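Local coordinates for protein GH59 galactosidase (Clostridium cellulolyticum, PDB 2V4V) that binds xylose as the family 6 carbohydrate-binding module of a larger glycoside hydrolase that probably takes part in breaking down plant cell-wall polysaccharides, at residues Y12-G17 with Y38-N43; G17-T22 with V30-N35; V44-G49 with H106-V111; Q54-S59 with Q90-A95; T76-C81 with C97-V102. All blocks are in the same frame, centred on the assembly; numbering follows the deposited sequence.

All five interactions join strands or connecting loops of one beta-sandwich module; interaction 3 is buried, the others partly buried. Interactions 1 and 3 share strand 38-48 of the five-stranded sheet: the first pairs it with border strand 14-16, with a bulge at one end, the second is an apolar corner with one backbone pair. Interaction 4 holds border strand 91-98 of the four-stranded sheet and adds a salt bridge; interaction 5 follows that strand to where it meets strand 77-83 of the other sheet, with one direct hydrogen bond and two waters. Interaction 2 carries xylose-binding residues. Ile18 of interaction 2 packs on Thr39 and Tyr12 of interaction 1, and Phe46 touches Val102 between 3 and 5.

Interaction 1 of 5, residues Y12-G17 with Y38-N43; sequences YSNQSG and YTVYNN
Ser13 and Asn14 both face Val40 in a classic beta bulge, where strand 14-16 runs antiparallel to strand 38-48 at one border of the five-stranded sheet of the beta-sandwich. Val40 serves both: its O accepts from Ser13 N (2.7 Å) and its N donates to Asn14 O (2.8 Å). Farther along, Ser16 and Tyr38 form a hydrogen-bonded pair, and the bond from Ser16 N to Tyr38 O is nearly straight (171°). On the same face of the sheet Ser16 CB lies over the Tyr38 ring, 3.7 Å from its centroid, in a CH-pi contact shifted toward the rim at CE2 and CZ. The Tyr12 side chain crosses Thr39 at about a right angle, CD2 to CG2 4.0 Å, and Gln15 CB lies over one face of the Tyr12 ring, toward its rim. Behind this first shell, Ile18 packs on both Tyr12 and Thr39, while Thr39 OG1 donates to Tyr41 OH, which is also hydrogen-bonded to Ala9 O. Past the bulge a side chain continues the pairing: Ser13 OG, anti to its carbonyl carbon (chi1 -52°), accepts from Asn42 N at 3.0 Å.

Interaction 2 of 5, residues G17-T22 with V30-N35; sequences GIQTET and VGFVEN. With XYP (beta-D-xylopyranose), chain B.
Phe32, which loses the most surface here, is layered between Gln19 and the bound xylose. The Gln19 side-chain amide lies flat against one face of the ring, the two planes 7° apart, with OE1 4.1 Å above the ring plane and over its centre; the chain, extended beyond CG, carries CD over the ring, and Gln19 CB also meets Phe32 CD2 at 3.7 Å. Over the opposite face lie C5 and C3 of the sugar, so the ring offers an apolar floor to the pyranose. Phe32 reaches the ligand a second way, through its backbone: N donates to xylose O4 at 2.9 Å (162°). Glu21 takes the neighbouring hydroxyls, its OE1 accepting from O2 at 3.1 Å and its OE2 lying 2.6 Å from O3. Asp29 crowds Glu21 OE2 with a like charge, which could raise the proton affinity of either carboxylate. Gly31 CA passes 3.9 Å from Glu21 OE2, a closeness made possible by its having no side chain. Beneath, Gln19 and Gly31 exchange two backbone hydrogen bonds, and Val30, the third large contributor, turns to the interior, where its CG1 meets Ile18 CG1 at 3.7 Å. Ile18 CG2 in turn lies beside Val33 CG2. Asn121 ND2 adds a further hydrogen bond to the sugar, and Trp89 and Tyr118 also line the pocket. This antiparallel hairpin of strands 19-22 and 28-31 supplies part of the sugar site at one end of the sandwich, as in the binding cleft of other family 6 carbohydrate-binding modules.

Interaction 3 of 5, residues V44-G49 with H106-V111; sequences VDFGDG and HDVYLV
Val44 N donates to His106 O at 2.8 Å, the shortest polar bond between 44-49 and 106-111, and His106 N returns one to Val44 O at 2.9 Å. This antiparallel hydrogen-bonded pair belongs to the five-stranded sheet of the beta-sandwich, beside the corner that strand 38-48 turns at Asn43. Beyond it the two strands part: their directions here differ by 108°, and no second backbone pair forms. Side chains fill the angle instead. Val108 CG2, anti to its own carbonyl carbon, is the methyl that both partners share; Val44 CG2 meets it at 3.9 Å, and Phe46 comes to it rim first, with CZ 3.5 Å and CE2 3.7 Å away, so the methyl sits near the plane of the ring, at its edge. His106 CB packs more loosely against the same ring, 4.2 Å from CE2. Phe46 packs between the sheets, edge-to-face with Phe127 of the facing sheet and against Leu70 of its own. Asp45 to Gly47 form an Asx turn around Phe46, in which Gly47 N donates to Asp45 OD1 at 2.9 Å from above the carboxylate plane.

Interaction 4 of 5, residues Q54-S59 with Q90-A95; sequences QARVAS and QTYTDA
Arg56 leaves the sheet on the same face as Asp94, its non-hydrogen-bonded partner across the strands. From CB the chain runs to CG, 4.1 Å from Tyr92 CB; a bend at chi2 (70°) then places CD beside Asp94 OD1, at 3.3 Å. NE passes 3.5 Å from Tyr92 CB, and at the tip NH1 donates to Asp94 OD1 at 2.9 Å in a salt bridge. Asp94 OD1 lies in the guanidinium plane, but the flat groups are turned 69° apart, and NH1 meets OD1 from well above the carboxylate plane. One face of the guanidinium rests over Tyr92 O and the backbone of Thr93, and NH2 makes a second salt bridge, with Glu25. Asp94 OD2 accepts a weak hydrogen bond from Gln54 NE2, so both carboxylate oxygens have partners. Farther on, Ala58 CB stands over the centre of the Tyr92 ring, 3.6 Å from its centroid and 8° off the normal, a CH-pi contact, while Tyr92 OH donates to Gln90 OE1 at 2.8 Å. Ala55, Val57 and Ala95 point to the opposite face, where Val57 CG2 meets Ala95 CB at 3.7 Å. Paired backbone hydrogen bonds join Ala55 to Ala95 and Val57 to Thr93. Strand 91-98 thus borders the four-stranded sheet; strand 52-59 is flanked on its other side by strand 121-128, and Val57 and Ala95 pack on strand 77-83 of the facing sheet.

Interaction 5 of 5, residues T76-C81 with C97-V102; sequences TLIGTC and CTVSGV
The flat peptide carbonyl of Ile78 is approached in its plane by Ser100 N, which donates to Ile78 O at 2.8 Å (165°), the one direct hydrogen bond between 76-81 and 97-102. Val99 CA also closes on Ile78 O, at 3.2 Å, as a CA-H...O contact, and a water that donates to the same oxygen lies 2.6 Å from Ser100 OG. Three groups thus gather round one carbonyl. A second water carries the contact farther along, accepting from Thr80 N at 3.0 Å and donating to Thr98 O at 2.8 Å, where the backbones run antiparallel without direct pairing. On the inner side, Ile78 CD1 reaches Val99 CG1 at 3.7 Å, while Cys97 SG, set between its backbone N and carbonyl carbon (chi1 65°), rests on Cys81 CA and CB. The two sulphurs stand 4.1 Å apart and form no disulphide. Phe53 of strand 52-59 packs on Cys81, Cys97 and Val99, and Ile68 and Leu70 of strand 64-70 on Ile78. Border strand 77-83 of the five-stranded sheet thus meets the end of strand 91-98, a border of the four-stranded one, and the loop that follows it, in a partly water-bridged seam where the beta-sandwich closes along its side.

Interaction 1 of 5, residues Y12-G17 with Y38-N43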
# COMPACT_ATOMS: atom_id res chain seq x y z
N TYR A 12 -10.04 2.52 1.35
CA TYR A 12 -9.43 3.69 2.00
C TYR A 12 -10.47 4.64 2.60
O TYR A 12 -11.60 4.76 2.10
CB TYR A 12 -8.53 4.46 1.03
CG TYR A 12 -9.26 4.86 -0.23
CD1 TYR A 12 -10.16 5.98 -0.25
CD2 TYR A 12 -9.08 4.15 -1.41
CE1 TYR A 12 -10.82 6.33 -1.41
CE2 TYR A 12 -9.77 4.51 -2.59
CZ TYR A 12 -10.61 5.59 -2.58
OH TYR A 12 -11.26 5.92 -3.75
N SER A 13 -10.06 5.31 3.67
CA SER A 13 -10.81 6.41 4.28
C SER A 13 -10.70 7.73 3.50
O SER A 13 -11.60 8.57 3.51
CB SER A 13 -10.32 6.64 5.73
OG SER A 13 -10.35 5.40 6.44
N ASN A 14 -9.54 7.89 2.85
CA ASN A 14 -9.19 9.11 2.13
C ASN A 14 -8.12 8.77 1.08
O ASN A 14 -7.37 7.80 1.26
CB ASN A 14 -8.65 10.15 3.13
CG ASN A 14 -8.24 11.46 2.47
OD1 ASN A 14 -7.29 12.10 2.91
ND2 ASN A 14 -8.96 11.86 1.42
N GLN A 15 -8.03 9.55 0.00
CA GLN A 15 -6.97 9.30 -1.00
C GLN A 15 -6.58 10.60 -1.67
O GLN A 15 -7.38 11.56 -1.70
CB GLN A 15 -7.44 8.30 -2.06
CG GLN A 15 -8.69 8.75 -2.81
CD GLN A 15 -8.38 9.58 -4.05
OE1 GLN A 15 -7.25 9.66 -4.51
NE2 GLN A 15 -9.43 10.21 -4.60
N SER A 16 -5.37 10.62 -2.22
CA SER A 16 -4.98 11.72 -3.06
C SER A 16 -4.41 11.20 -4.37
O SER A 16 -3.37 10.49 -4.36
CB SER A 16 -3.94 12.57 -2.35
OG SER A 16 -3.39 13.55 -3.22
N GLY A 17 -5.11 11.54 -5.47
CA GLY A 17 -4.53 11.34 -6.81
C GLY A 17 -4.83 10.04 -7.53
O GLY A 17 -4.43 9.85 -8.70
N TYR A 38 -1.34 9.04 -2.68
CA TYR A 38 -1.41 8.18 -1.49
C TYR A 38 -2.83 7.74 -1.19
O TYR A 38 -3.79 8.31 -1.70
CB TYR A 38 -0.77 8.88 -0.28
CG TYR A 38 -1.47 10.15 0.15
CD1 TYR A 38 -2.63 10.13 0.95
CD2 TYR A 38 -0.94 11.38 -0.21
CE1 TYR A 38 -3.24 11.33 1.35
CE2 TYR A 38 -1.54 12.59 0.21
CZ TYR A 38 -2.68 12.55 0.98
OH TYR A 38 -3.23 13.79 1.35
N THR A 39 -2.95 6.70 -0.36
CA THR A 39 -4.24 6.34 0.19
C THR A 39 -4.07 6.29 1.70
O THR A 39 -2.95 6.09 2.21
CB THR A 39 -4.77 4.95 -0.33
OG1 THR A 39 -3.75 3.95 -0.18
CG2 THR A 39 -5.20 5.03 -1.79
N VAL A 40 -5.20 6.39 2.40
CA VAL A 40 -5.20 6.46 3.87
C VAL A 40 -6.22 5.44 4.43
O VAL A 40 -7.34 5.35 3.91
CB VAL A 40 -5.66 7.85 4.38
CG1 VAL A 40 -5.40 7.93 5.93
CG2 VAL A 40 -5.05 9.00 3.58
N TYR A 41 -5.84 4.70 5.48
CA TYR A 41 -6.70 3.74 6.12
C TYR A 41 -6.78 4.10 7.63
O TYR A 41 -5.83 3.98 8.29
CB TYR A 41 -6.14 2.30 5.87
CG TYR A 41 -5.93 2.09 4.39
CD1 TYR A 41 -4.79 2.53 3.76
CD2 TYR A 41 -6.91 1.55 3.62
CE1 TYR A 41 -4.64 2.41 2.42
CE2 TYR A 41 -6.76 1.39 2.29
CZ TYR A 41 -5.64 1.86 1.66
OH TYR A 41 -5.51 1.74 0.31
N ASN A 42 -7.94 4.59 8.07
CA ASN A 42 -8.03 5.12 9.42
C ASN A 42 -8.11 4.02 10.48
O ASN A 42 -8.68 2.94 10.26
CB ASN A 42 -9.26 6.02 9.59
CG ASN A 42 -9.15 7.33 8.82
OD1 ASN A 42 -8.14 7.63 8.21
ND2 ASN A 42 -10.23 8.12 8.85
N ASN A 43 -7.61 4.37 11.66
CA ASN A 43 -7.85 3.56 12.86
C ASN A 43 -7.42 2.11 12.68
O ASN A 43 -8.20 1.17 12.95
CB ASN A 43 -9.33 3.58 13.21
CG ASN A 43 -9.85 4.98 13.44
OD1 ASN A 43 -9.09 5.85 13.89
ND2 ASN A 43 -11.14 5.21 13.12

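Interaction 2 of 5, residues G17-T22 with V30-N35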
# COMPACT_ATOMS: atom_id res chain seq x y z
N GLY A 17 -5.11 11.54 -5.47
CA GLY A 17 -4.53 11.34 -6.81
C GLY A 17 -4.83 10.04 -7.53
O GLY A 17 -4.43 9.85 -8.70
N ILE A 18 -5.51 9.10 -6.85
CA ILE A 18 -5.69 7.77 -7.44
C ILE A 18 -7.12 7.52 -7.93
O ILE A 18 -8.04 8.36 -7.68
CB ILE A 18 -5.12 6.63 -6.48
CG1 ILE A 18 -5.86 6.56 -5.15
CG2 ILE A 18 -3.63 6.95 -6.16
CD1 ILE A 18 -7.33 6.03 -5.21
N GLN A 19 -7.33 6.38 -8.59
CA GLN A 19 -8.69 5.97 -8.98
C GLN A 19 -8.80 4.47 -8.83
O GLN A 19 -7.81 3.77 -9.10
CB GLN A 19 -8.99 6.35 -10.42
CG GLN A 19 -8.69 7.78 -10.74
CD GLN A 19 -8.77 8.06 -12.23
OE1 GLN A 19 -9.65 7.50 -12.93
NE2 GLN A 19 -7.84 8.91 -12.74
N THR A 20 -9.97 4.01 -8.35
CA THR A 20 -10.21 2.58 -8.26
C THR A 20 -10.74 2.07 -9.60
O THR A 20 -11.45 2.78 -10.34
CB THR A 20 -11.28 2.26 -7.18
OG1 THR A 20 -12.43 3.09 -7.38
CG2 THR A 20 -10.65 2.53 -5.80
N GLU A 21 -10.42 0.80 -9.87
CA GLU A 21 -10.79 0.16 -11.14
C GLU A 21 -10.95 -1.34 -10.95
O GLU A 21 -10.56 -1.90 -9.90
CB GLU A 21 -9.77 0.45 -12.23
CG GLU A 21 -8.38 -0.05 -11.81
CD GLU A 21 -7.30 0.15 -12.87
OE1 GLU A 21 -7.60 0.54 -14.04
OE2 GLU A 21 -6.14 -0.15 -12.50
N THR A 22 -11.47 -2.01 -11.99
CA THR A 22 -11.73 -3.45 -11.93
C THR A 22 -10.39 -4.17 -11.90
O THR A 22 -9.53 -3.90 -12.73
CB THR A 22 -12.46 -3.92 -13.20
OG1 THR A 22 -13.64 -3.11 -13.38
CG2 THR A 22 -12.88 -5.39 -13.09
N VAL A 30 -6.46 -0.15 -6.61
CA VAL A 30 -6.13 1.25 -6.66
C VAL A 30 -5.10 1.37 -7.77
O VAL A 30 -4.01 0.76 -7.71
CB VAL A 30 -5.56 1.73 -5.32
CG1 VAL A 30 -4.80 2.99 -5.48
CG2 VAL A 30 -6.71 1.90 -4.33
N GLY A 31 -5.49 2.13 -8.80
CA GLY A 31 -4.58 2.38 -9.92
C GLY A 31 -4.40 3.88 -10.19
O GLY A 31 -4.76 4.73 -9.38
N PHE A 32 -3.83 4.17 -11.36
CA PHE A 32 -3.48 5.54 -11.74
C PHE A 32 -2.60 6.18 -10.67
O PHE A 32 -2.83 7.32 -10.26
CB PHE A 32 -4.74 6.34 -12.02
CG PHE A 32 -5.67 5.63 -13.00
CD1 PHE A 32 -5.65 5.94 -14.39
CD2 PHE A 32 -6.53 4.64 -12.57
CE1 PHE A 32 -6.45 5.27 -15.28
CE2 PHE A 32 -7.34 3.99 -13.49
CZ PHE A 32 -7.31 4.32 -14.84
N VAL A 33 -1.56 5.42 -10.25
CA VAL A 33 -0.66 5.84 -9.17
C VAL A 33 0.56 6.51 -9.77
O VAL A 33 1.32 5.88 -10.54
CB VAL A 33 -0.22 4.61 -8.39
CG1 VAL A 33 0.84 4.99 -7.37
CG2 VAL A 33 -1.45 3.93 -7.72
N GLU A 34 0.76 7.77 -9.36
CA GLU A 34 1.95 8.51 -9.74
C GLU A 34 2.68 8.98 -8.48
O GLU A 34 2.10 8.99 -7.36
CB GLU A 34 1.61 9.72 -10.62
CG GLU A 34 1.04 9.30 -11.95
CD GLU A 34 0.79 10.49 -12.85
OE1 GLU A 34 1.79 11.04 -13.42
OE2 GLU A 34 -0.39 10.88 -13.01
N ASN A 35 3.95 9.32 -8.68
CA ASN A 35 4.76 9.74 -7.52
C ASN A 35 4.04 10.82 -6.70
O ASN A 35 3.57 11.81 -7.27
CB ASN A 35 6.08 10.31 -8.02
CG ASN A 35 6.98 10.74 -6.88
OD1 ASN A 35 7.55 9.90 -6.17
ND2 ASN A 35 7.20 12.07 -6.77
O1 XYP B . -4.35 2.71 -18.31
C1 XYP B . -4.13 2.79 -16.91
C2 XYP B . -4.49 1.42 -16.36
C3 XYP B . -4.24 1.38 -14.86
C4 XYP B . -2.85 1.91 -14.54
C5 XYP B . -2.60 3.25 -15.25
O2 XYP B . -5.86 1.12 -16.53
O3 XYP B . -4.39 0.07 -14.36
O4 XYP B . -2.69 2.13 -13.15
O5 XYP B . -2.81 3.09 -16.64

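Interaction 3 of 5, residues V44-G49 with H106-V111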
# COMPACT_ATOMS: atom_id res chain seq x y z
N VAL A 44 -6.20 1.94 12.20
CA VAL A 44 -5.63 0.60 12.11
C VAL A 44 -4.95 0.26 13.45
O VAL A 44 -4.15 1.05 13.97
CB VAL A 44 -4.59 0.51 10.98
CG1 VAL A 44 -3.96 -0.84 10.96
CG2 VAL A 44 -5.23 0.82 9.59
N ASP A 45 -5.30 -0.91 13.98
CA ASP A 45 -4.78 -1.33 15.29
C ASP A 45 -3.62 -2.29 15.08
O ASP A 45 -3.79 -3.38 14.56
CB ASP A 45 -5.90 -2.02 16.09
CG ASP A 45 -5.51 -2.34 17.53
OD1 ASP A 45 -4.35 -2.09 17.95
OD2 ASP A 45 -6.41 -2.83 18.24
N PHE A 46 -2.42 -1.83 15.46
CA PHE A 46 -1.22 -2.64 15.36
C PHE A 46 -0.97 -3.54 16.55
O PHE A 46 -0.05 -4.37 16.50
CB PHE A 46 0.00 -1.72 15.22
CG PHE A 46 0.10 -1.11 13.86
CD1 PHE A 46 0.78 -1.78 12.84
CD2 PHE A 46 -0.62 0.08 13.57
CE1 PHE A 46 0.82 -1.22 11.54
CE2 PHE A 46 -0.59 0.65 12.32
CZ PHE A 46 0.14 0.00 11.29
N GLY A 47 -1.74 -3.36 17.62
CA GLY A 47 -1.46 -4.07 18.89
C GLY A 47 0.00 -3.90 19.26
O GLY A 47 0.58 -2.80 19.15
N ASP A 48 0.63 -5.01 19.63
CA ASP A 48 2.07 -5.02 19.93
C ASP A 48 2.62 -6.29 19.31
O ASP A 48 2.38 -7.40 19.83
CB ASP A 48 2.29 -4.98 21.45
CG ASP A 48 3.65 -5.51 21.89
OD1 ASP A 48 3.64 -6.42 22.77
OD2 ASP A 48 4.69 -5.02 21.39
N GLY A 49 3.33 -6.17 18.19
CA GLY A 49 3.86 -7.38 17.52
C GLY A 49 4.25 -7.24 16.06
O GLY A 49 4.77 -8.22 15.51
N HIS A 106 -3.36 3.71 14.69
CA HIS A 106 -2.87 4.80 13.87
C HIS A 106 -3.58 4.83 12.54
O HIS A 106 -4.05 3.79 12.09
CB HIS A 106 -1.39 4.57 13.63
CG HIS A 106 -0.58 4.77 14.87
ND1 HIS A 106 -0.15 3.73 15.69
CD2 HIS A 106 -0.15 5.91 15.45
CE1 HIS A 106 0.52 4.24 16.71
NE2 HIS A 106 0.53 5.55 16.60
N ASP A 107 -3.66 6.02 11.94
CA ASP A 107 -4.14 6.05 10.55
C ASP A 107 -2.93 5.73 9.66
O ASP A 107 -1.85 6.31 9.82
CB ASP A 107 -4.69 7.40 10.15
CG ASP A 107 -5.85 7.87 11.06
OD1 ASP A 107 -6.58 7.02 11.61
OD2 ASP A 107 -6.00 9.10 11.17
N VAL A 108 -3.13 4.81 8.70
CA VAL A 108 -2.00 4.35 7.92
C VAL A 108 -2.06 5.05 6.55
O VAL A 108 -3.07 4.89 5.84
CB VAL A 108 -2.01 2.82 7.75
CG1 VAL A 108 -1.03 2.41 6.69
CG2 VAL A 108 -1.64 2.12 9.07
N TYR A 109 -0.97 5.76 6.20
CA TYR A 109 -0.84 6.37 4.87
C TYR A 109 0.09 5.53 4.06
O TYR A 109 1.24 5.34 4.46
CB TYR A 109 -0.26 7.79 4.98
CG TYR A 109 -1.26 8.76 5.55
CD1 TYR A 109 -1.82 9.78 4.76
CD2 TYR A 109 -1.65 8.68 6.90
CE1 TYR A 109 -2.74 10.70 5.29
CE2 TYR A 109 -2.57 9.57 7.44
CZ TYR A 109 -3.12 10.57 6.63
OH TYR A 109 -4.03 11.45 7.20
N LEU A 110 -0.41 5.03 2.92
CA LEU A 110 0.46 4.40 1.94
C LEU A 110 0.78 5.45 0.87
O LEU A 110 -0.10 5.87 0.13
CB LEU A 110 -0.19 3.15 1.35
CG LEU A 110 -0.67 2.09 2.35
CD1 LEU A 110 -1.19 0.92 1.56
CD2 LEU A 110 0.52 1.65 3.27
N VAL A 111 2.04 5.90 0.85
CA VAL A 111 2.47 7.03 0.04
C VAL A 111 3.34 6.47 -1.08
O VAL A 111 4.31 5.74 -0.84
CB VAL A 111 3.24 8.09 0.87
CG1 VAL A 111 3.62 9.28 -0.03
CG2 VAL A 111 2.38 8.57 2.06

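Interaction 4 of 5, residues Q54-S59 with Q90-A95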
# COMPACT_ATOMS: atom_id res chain seq x y z
N GLN A 54 2.88 -6.87 3.55
CA GLN A 54 2.72 -7.61 2.30
C GLN A 54 1.68 -6.87 1.48
O GLN A 54 0.58 -6.58 1.98
CB GLN A 54 2.27 -9.04 2.62
CG GLN A 54 2.02 -9.96 1.43
CD GLN A 54 1.31 -11.25 1.84
OE1 GLN A 54 0.75 -11.36 2.95
NE2 GLN A 54 1.28 -12.22 0.93
N ALA A 55 2.04 -6.56 0.23
CA ALA A 55 1.09 -5.89 -0.66
C ALA A 55 0.93 -6.68 -1.96
O ALA A 55 1.91 -7.19 -2.52
CB ALA A 55 1.59 -4.49 -0.99
N ARG A 56 -0.34 -6.76 -2.42
CA ARG A 56 -0.64 -7.48 -3.67
C ARG A 56 -0.67 -6.45 -4.81
O ARG A 56 -1.56 -5.61 -4.83
CB ARG A 56 -2.00 -8.19 -3.52
CG ARG A 56 -2.36 -9.10 -4.66
CD ARG A 56 -1.44 -10.33 -4.65
NE ARG A 56 -1.78 -11.19 -5.78
CZ ARG A 56 -1.09 -12.26 -6.16
NH1 ARG A 56 -0.01 -12.64 -5.46
NH2 ARG A 56 -1.48 -12.94 -7.24
N VAL A 57 0.34 -6.49 -5.67
CA VAL A 57 0.60 -5.39 -6.60
C VAL A 57 0.87 -5.85 -8.03
O VAL A 57 1.33 -6.98 -8.25
CB VAL A 57 1.84 -4.59 -6.18
CG1 VAL A 57 1.52 -3.67 -4.96
CG2 VAL A 57 2.99 -5.55 -5.86
N ALA A 58 0.56 -4.98 -8.99
CA ALA A 58 0.83 -5.26 -10.41
C ALA A 58 1.49 -4.01 -11.02
O ALA A 58 1.25 -2.88 -10.55
CB ALA A 58 -0.47 -5.52 -11.16
N SER A 59 2.33 -4.20 -12.05
CA SER A 59 2.84 -3.01 -12.71
C SER A 59 3.35 -3.33 -14.10
O SER A 59 4.16 -4.29 -14.26
CB SER A 59 4.05 -2.43 -11.93
OG SER A 59 4.67 -1.40 -12.69
N GLN A 90 -2.41 -5.89 -14.81
CA GLN A 90 -3.35 -6.79 -14.13
C GLN A 90 -2.80 -8.21 -13.88
O GLN A 90 -3.57 -9.15 -13.71
CB GLN A 90 -4.70 -6.82 -14.88
CG GLN A 90 -5.42 -5.47 -14.93
CD GLN A 90 -5.92 -5.01 -13.54
OE1 GLN A 90 -6.06 -5.83 -12.61
NE2 GLN A 90 -6.19 -3.71 -13.41
N THR A 91 -1.46 -8.32 -13.81
CA THR A 91 -0.81 -9.55 -13.35
C THR A 91 -0.11 -9.21 -12.04
O THR A 91 0.80 -8.36 -12.04
CB THR A 91 0.23 -9.98 -14.37
OG1 THR A 91 -0.44 -10.34 -15.60
CG2 THR A 91 1.09 -11.14 -13.83
N TYR A 92 -0.62 -9.79 -10.95
CA TYR A 92 -0.21 -9.40 -9.58
C TYR A 92 0.83 -10.33 -9.00
O TYR A 92 0.94 -11.50 -9.38
CB TYR A 92 -1.41 -9.26 -8.64
CG TYR A 92 -2.35 -8.16 -9.06
CD1 TYR A 92 -2.39 -6.95 -8.38
CD2 TYR A 92 -3.17 -8.31 -10.22
CE1 TYR A 92 -3.23 -5.92 -8.76
CE2 TYR A 92 -4.03 -7.28 -10.63
CZ TYR A 92 -4.03 -6.06 -9.91
OH TYR A 92 -4.85 -4.99 -10.27
N THR A 93 1.56 -9.78 -8.04
CA THR A 93 2.51 -10.54 -7.24
C THR A 93 2.53 -9.96 -5.82
O THR A 93 1.77 -9.03 -5.53
CB THR A 93 3.89 -10.48 -7.87
OG1 THR A 93 4.72 -11.52 -7.30
CG2 THR A 93 4.51 -9.09 -7.73
N ASP A 94 3.32 -10.56 -4.92
CA ASP A 94 3.43 -10.08 -3.55
C ASP A 94 4.71 -9.27 -3.38
O ASP A 94 5.84 -9.75 -3.62
CB ASP A 94 3.48 -11.25 -2.56
CG ASP A 94 2.17 -12.06 -2.48
OD1 ASP A 94 1.09 -11.62 -2.93
OD2 ASP A 94 2.23 -13.15 -1.87
N ALA A 95 4.55 -8.03 -2.95
CA ALA A 95 5.70 -7.19 -2.58
C ALA A 95 5.75 -7.22 -1.07
O ALA A 95 4.68 -7.23 -0.40
CB ALA A 95 5.52 -5.76 -3.12

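Interaction 5 of 5, residues T76-C81 with C97-V102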
# COMPACT_ATOMS: atom_id res chain seq x y z
N THR A 76 5.70 9.91 10.45
CA THR A 76 6.72 8.94 10.76
C THR A 76 6.66 7.71 9.84
O THR A 76 5.61 7.10 9.70
CB THR A 76 6.52 8.48 12.20
OG1 THR A 76 6.48 9.66 13.02
CG2 THR A 76 7.68 7.58 12.70
N LEU A 77 7.82 7.40 9.27
CA LEU A 77 7.96 6.25 8.37
C LEU A 77 8.18 4.97 9.17
O LEU A 77 9.04 4.94 10.06
CB LEU A 77 9.16 6.48 7.43
CG LEU A 77 9.43 5.48 6.29
CD1 LEU A 77 8.31 5.47 5.22
CD2 LEU A 77 10.73 5.81 5.65
N ILE A 78 7.43 3.90 8.85
CA ILE A 78 7.66 2.63 9.53
C ILE A 78 8.10 1.51 8.58
O ILE A 78 8.49 0.44 9.04
CB ILE A 78 6.46 2.19 10.39
CG1 ILE A 78 5.25 1.88 9.48
CG2 ILE A 78 6.16 3.25 11.40
CD1 ILE A 78 4.06 1.24 10.18
N GLY A 79 8.10 1.79 7.27
CA GLY A 79 8.66 0.84 6.33
C GLY A 79 8.55 1.36 4.93
O GLY A 79 7.75 2.27 4.69
N THR A 80 9.32 0.79 4.00
CA THR A 80 9.26 1.19 2.60
C THR A 80 9.25 -0.10 1.81
O THR A 80 10.23 -0.87 1.85
CB THR A 80 10.51 2.05 2.21
OG1 THR A 80 10.56 3.21 3.05
CG2 THR A 80 10.40 2.52 0.76
N CYS A 81 8.13 -0.34 1.11
CA CYS A 81 7.94 -1.63 0.44
C CYS A 81 8.34 -1.46 -1.03
O CYS A 81 7.69 -0.71 -1.77
CB CYS A 81 6.47 -1.99 0.46
SG CYS A 81 6.23 -3.72 -0.06
N CYS A 97 8.03 -6.19 2.79
CA CYS A 97 9.11 -5.50 3.49
C CYS A 97 8.98 -5.67 5.01
O CYS A 97 7.91 -6.10 5.53
CB CYS A 97 9.17 -4.01 3.15
SG CYS A 97 7.68 -3.10 3.73
N THR A 98 10.07 -5.37 5.70
CA THR A 98 9.99 -5.32 7.14
C THR A 98 9.39 -3.99 7.60
O THR A 98 9.40 -2.98 6.88
CB THR A 98 11.38 -5.49 7.77
OG1 THR A 98 12.26 -4.48 7.28
CG2 THR A 98 11.94 -6.89 7.47
N VAL A 99 8.93 -3.97 8.84
CA VAL A 99 8.28 -2.78 9.40
C VAL A 99 8.85 -2.60 10.80
O VAL A 99 9.05 -3.59 11.52
CB VAL A 99 6.76 -3.01 9.44
CG1 VAL A 99 6.00 -1.96 10.25
CG2 VAL A 99 6.29 -3.00 7.96
N SER A 100 9.17 -1.35 11.12
CA SER A 100 9.66 -0.97 12.47
C SER A 100 8.59 -1.24 13.51
O SER A 100 7.40 -1.19 13.23
CB SER A 100 9.95 0.52 12.49
OG SER A 100 11.03 0.83 11.59
N GLY A 101 9.05 -1.48 14.74
CA GLY A 101 8.09 -1.76 15.79
C GLY A 101 7.20 -0.56 16.06
O GLY A 101 7.68 0.60 16.22
N VAL A 102 5.90 -0.85 16.19
CA VAL A 102 4.95 0.17 16.55
C VAL A 102 3.83 -0.42 17.40
O VAL A 102 3.64 -1.64 17.43
CB VAL A 102 4.46 0.96 15.32
CG1 VAL A 102 3.30 0.29 14.70
CG2 VAL A 102 4.09 2.37 15.74
O HOH W 1 11.73 0.27 9.17
O HOH W 2 11.02 -1.27 5.36